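Local atomic coordinates of ribokinase (Giardia lamblia, PDB entry 6WHJ), a protein that probably phosphorylates D-ribose at O-5, using ATP and a divalent cation such as magnesium, to give D-ribose 5-phosphate. Residues F26-G29 with G30-I33; M218-A221 with L222-M226. One frame throughout, in Å; residues are numbered along the deposited sequence.

Interaction 1: F26-G29 with G30-I33; sequences FPIG and GQTI
Between P27 and I33 the chain doubles back through a type II beta turn, I28 to Q31, in the loop that joins strand 16-22 to strand 32-42 of the four-stranded sheet. G30 takes the third position of the turn with a positive phi of 89°, a conformation glycine adopts readily there. Q31 grips the other arm twice. Its backbone N closes the turn on I28 O at 2.9 Å, and its side chain returns to the same residue: OE1 accepts from I28 N at 3.2 Å with a nearly straight N-H (170°), the donor lying in the carbonyl plane of the amide. CG stands anti to Q31's own N (chi1 -162°) and the chain runs on extended, which carries the amide back across the turn and puts OE1 3.7 Å from CG1 of I28. T32 and I33 pair in a parallel ladder with a strand of the second subunit, so the sheet continues through the dimer interface, where V114 of that subunit packs on P27 and I33. I33 points toward the opposite arm; crossing the proline ring at about a right angle, it sets CD1 3.7 Å from CD of P27.

Interaction 2: M218-A221 with L222-M226; sequences MMKA and LVEKM
M218 lays its sulfur beside the branch point of L222, one helical turn on, with SD 4.1 Å from CG; the two side chains cross at a slant. A bend at chi2 (-51°) instead of a straight run outward brings the sulfur back to the leucine, while chi3 only sets where CE goes. Everything here belongs to one alpha-helix, 216-228, and the backbone bonds, like the M218-L222 and K220-E224 side-chain pairs, run from i to i+4 along it. Four successive backbone bonds hold the turn: L222 N to M218 O, V223 N to M219 O (2.8 Å), E224 N to K220 O, and K225 N to A221 O.

On another side of the helix K220 and E224 form an i to i+4 salt bridge. NZ of K220 lies 2.6 Å from OE2 of E224, meeting that oxygen on its syn side but 33° out of the carboxylate plane. The lysine starts with CG anti to its backbone N (chi1 153°) and then bends at chi2 and chi4, which curls the ammonium over toward the acid. E224 meets it with an extended chain. The ion pair lies on a partly open flank, where the opposite charges would be expected to steady each other, and Y253 from a loop touches both side chains.

M219 and V223 look to the buried side, and both side chains pack on F238 of strand 235-239. Strand 245-249 adds R246 against M219 and V248 against V223, while L222 meets L202 and S205 of helix 198-205. Helix 216-228 is thus packed against strands 235-239 and 245-249 of the nine-stranded sheet, with helix 198-205 as its neighbour.

Overall arrangement
The two contacts belong to different parts of the PfkB-family fold and do not touch: their centres are 40 Å apart and their nearest atoms about 25 Å. Interaction 1 comes first in the chain, at the turn leading into strand 32-42 of the small four-stranded sheet that meets the second subunit, with its centre about 32 Å from the centre of the chain and away from the predicted sites. Interaction 2 lies on a helix beside the nine-stranded sheet, near the predicted nucleotide site: the side chain of M219 is about 5 Å from that of L240, and the side chain of L222 about 10 Å from that of N197, both predicted to bind ATP.

Interaction 1: F26-G29 with G30-I33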
loop_
_atom_site.group_PDB
_atom_site.type_symbol
_atom_site.label_atom_id
_atom_site.label_comp_id
_atom_site.label_asym_id
_atom_site.label_seq_id
_atom_site.Cartn_x
_atom_site.Cartn_y
_atom_site.Cartn_z
ATOM N N PHE B 26 10.800 -6.099 3.990
ATOM C CA PHE B 26 10.111 -4.847 4.238
ATOM C C PHE B 26 11.090 -3.697 4.039
ATOM O O PHE B 26 12.259 -3.799 4.431
ATOM C CB PHE B 26 9.549 -4.794 5.656
ATOM C CG PHE B 26 8.508 -5.825 5.939
ATOM C CD1 PHE B 26 7.416 -5.978 5.102
ATOM C CD2 PHE B 26 8.613 -6.634 7.058
ATOM C CE1 PHE B 26 6.443 -6.932 5.372
ATOM C CE2 PHE B 26 7.648 -7.587 7.335
ATOM C CZ PHE B 26 6.560 -7.735 6.489
ATOM N N PRO B 27 10.668 -2.610 3.412
ATOM C CA PRO B 27 11.531 -1.432 3.348
ATOM C C PRO B 27 11.696 -0.855 4.742
ATOM O O PRO B 27 10.830 -1.005 5.604
ATOM C CB PRO B 27 10.756 -0.477 2.435
ATOM C CG PRO B 27 9.324 -0.877 2.651
ATOM C CD PRO B 27 9.338 -2.360 2.829
ATOM N N ILE B 28 12.831 -0.222 4.979
ATOM C CA ILE B 28 12.998 0.516 6.218
ATOM C C ILE B 28 12.595 1.966 5.971
ATOM O O ILE B 28 12.498 2.428 4.827
ATOM C CB ILE B 28 14.437 0.400 6.774
ATOM C CG1 ILE B 28 15.433 1.113 5.872
ATOM C CG2 ILE B 28 14.848 -1.062 6.903
ATOM C CD1 ILE B 28 16.853 0.992 6.361
ATOM N N GLY B 29 12.376 2.704 7.061
ATOM C CA GLY B 29 11.955 4.091 6.968
ATOM C C GLY B 29 12.879 4.952 6.134
ATOM O O GLY B 29 14.084 5.017 6.396
ATOM N N GLY B 30 12.328 5.628 5.130
ATOM C CA GLY B 30 13.118 6.445 4.234
ATOM C C GLY B 30 13.666 5.716 3.027
ATOM O O GLY B 30 14.332 6.346 2.198
ATOM N N GLN B 31 13.429 4.409 2.916
ATOM C CA GLN B 31 13.950 3.596 1.826
ATOM C C GLN B 31 12.891 3.374 0.750
ATOM O O GLN B 31 11.710 3.187 1.055
ATOM C CB GLN B 31 14.442 2.242 2.338
ATOM C CG GLN B 31 15.379 1.548 1.363
ATOM C CD GLN B 31 15.644 0.115 1.732
ATOM O OE1 GLN B 31 14.965 -0.459 2.586
ATOM N NE2 GLN B 31 16.634 -0.479 1.087
ATOM N N THR B 32 13.328 3.397 -0.510
ATOM C CA THR B 32 12.507 3.046 -1.663
ATOM C C THR B 32 13.034 1.756 -2.291
ATOM O O THR B 32 14.201 1.703 -2.708
ATOM C CB THR B 32 12.499 4.180 -2.689
ATOM O OG1 THR B 32 11.805 5.309 -2.146
ATOM C CG2 THR B 32 11.825 3.733 -3.987
ATOM N N ILE B 33 12.185 0.725 -2.340
ATOM C CA ILE B 33 12.517 -0.563 -2.936
ATOM C C ILE B 33 11.492 -0.894 -4.025
ATOM O O ILE B 33 10.470 -0.225 -4.181
ATOM C CB ILE B 33 12.582 -1.703 -1.894
ATOM C CG1 ILE B 33 11.187 -2.025 -1.343
ATOM C CG2 ILE B 33 13.561 -1.363 -0.759
ATOM C CD1 ILE B 33 11.168 -3.154 -0.328
#

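Interaction 2: M218-A221 with L222-M226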
loop_
_atom_site.group_PDB
_atom_site.type_symbol
_atom_site.label_atom_id
_atom_site.label_comp_id
_atom_site.label_asym_id
_atom_site.label_seq_id
_atom_site.Cartn_x
_atom_site.Cartn_y
_atom_site.Cartn_z
ATOM N N MET B 218 -2.227 -20.316 32.289
ATOM C CA MET B 218 -2.435 -19.017 31.666
ATOM C C MET B 218 -3.770 -18.960 30.933
ATOM O O MET B 218 -4.461 -17.935 30.972
ATOM C CB MET B 218 -1.287 -18.712 30.705
ATOM C CG MET B 218 -0.630 -17.376 30.937
ATOM S SD MET B 218 -1.840 -16.041 31.017
ATOM C CE MET B 218 -1.225 -15.136 32.439
ATOM N N MET B 219 -4.163 -20.047 30.258
ATOM C CA MET B 219 -5.435 -19.997 29.547
ATOM C C MET B 219 -6.623 -19.963 30.497
ATOM O O MET B 219 -7.651 -19.357 30.162
ATOM C CB MET B 219 -5.563 -21.137 28.538
ATOM C CG MET B 219 -4.836 -20.814 27.232
ATOM S SD MET B 219 -4.952 -22.077 25.962
ATOM C CE MET B 219 -3.221 -22.464 25.719
ATOM N N LYS B 220 -6.511 -20.586 31.678
ATOM C CA LYS B 220 -7.610 -20.495 32.635
ATOM C C LYS B 220 -7.833 -19.053 33.060
ATOM O O LYS B 220 -8.965 -18.555 33.042
ATOM C CB LYS B 220 -7.349 -21.360 33.865
ATOM C CG LYS B 220 -8.060 -20.808 35.095
ATOM C CD LYS B 220 -8.514 -21.875 36.049
ATOM C CE LYS B 220 -9.418 -21.311 37.142
ATOM N NZ LYS B 220 -8.694 -20.458 38.143
ATOM N N ALA B 221 -6.751 -18.344 33.380
ATOM C CA ALA B 221 -6.892 -16.945 33.753
ATOM C C ALA B 221 -7.445 -16.122 32.603
ATOM O O ALA B 221 -8.241 -15.202 32.824
ATOM C CB ALA B 221 -5.548 -16.384 34.211
ATOM N N LEU B 222 -7.068 -16.450 31.362
ATOM C CA LEU B 222 -7.593 -15.694 30.222
ATOM C C LEU B 222 -9.080 -15.966 30.016
ATOM O O LEU B 222 -9.865 -15.034 29.818
ATOM C CB LEU B 222 -6.802 -16.019 28.958
ATOM C CG LEU B 222 -5.337 -15.574 28.960
ATOM C CD1 LEU B 222 -4.584 -16.185 27.779
ATOM C CD2 LEU B 222 -5.216 -14.063 28.970
ATOM N N VAL B 223 -9.489 -17.238 30.072
ATOM C CA VAL B 223 -10.908 -17.576 29.980
ATOM C C VAL B 223 -11.665 -16.960 31.147
ATOM O O VAL B 223 -12.798 -16.485 30.997
ATOM C CB VAL B 223 -11.100 -19.105 29.933
ATOM C CG1 VAL B 223 -12.574 -19.460 29.980
ATOM C CG2 VAL B 223 -10.440 -19.696 28.688
ATOM N N GLU B 224 -11.034 -16.941 32.323
ATOM C CA GLU B 224 -11.633 -16.354 33.519
ATOM C C GLU B 224 -11.961 -14.885 33.305
ATOM O O GLU B 224 -13.079 -14.434 33.575
ATOM C CB GLU B 224 -10.637 -16.481 34.665
ATOM C CG GLU B 224 -11.101 -17.055 35.950
ATOM C CD GLU B 224 -9.911 -17.274 36.861
ATOM O OE1 GLU B 224 -8.957 -16.472 36.780
ATOM O OE2 GLU B 224 -9.910 -18.245 37.643
ATOM N N LYS B 225 -10.980 -14.124 32.820
ATOM C CA LYS B 225 -11.158 -12.695 32.605
ATOM C C LYS B 225 -12.204 -12.428 31.532
ATOM O O LYS B 225 -13.043 -11.534 31.684
ATOM C CB LYS B 225 -9.817 -12.063 32.224
ATOM C CG LYS B 225 -9.887 -10.609 31.833
ATOM C CD LYS B 225 -10.130 -9.708 33.026
ATOM C CE LYS B 225 -10.359 -8.276 32.571
ATOM N NZ LYS B 225 -10.639 -7.380 33.725
ATOM N N MET B 226 -12.188 -13.222 30.459
ATOM C CA MET B 226 -13.132 -13.014 29.367
ATOM C C MET B 226 -14.567 -13.223 29.827
ATOM O O MET B 226 -15.484 -12.528 29.378
ATOM C CB MET B 226 -12.813 -13.973 28.224
ATOM C CG MET B 226 -12.418 -13.284 26.960
ATOM S SD MET B 226 -10.655 -12.991 26.932
ATOM C CE MET B 226 -10.105 -14.629 26.435
#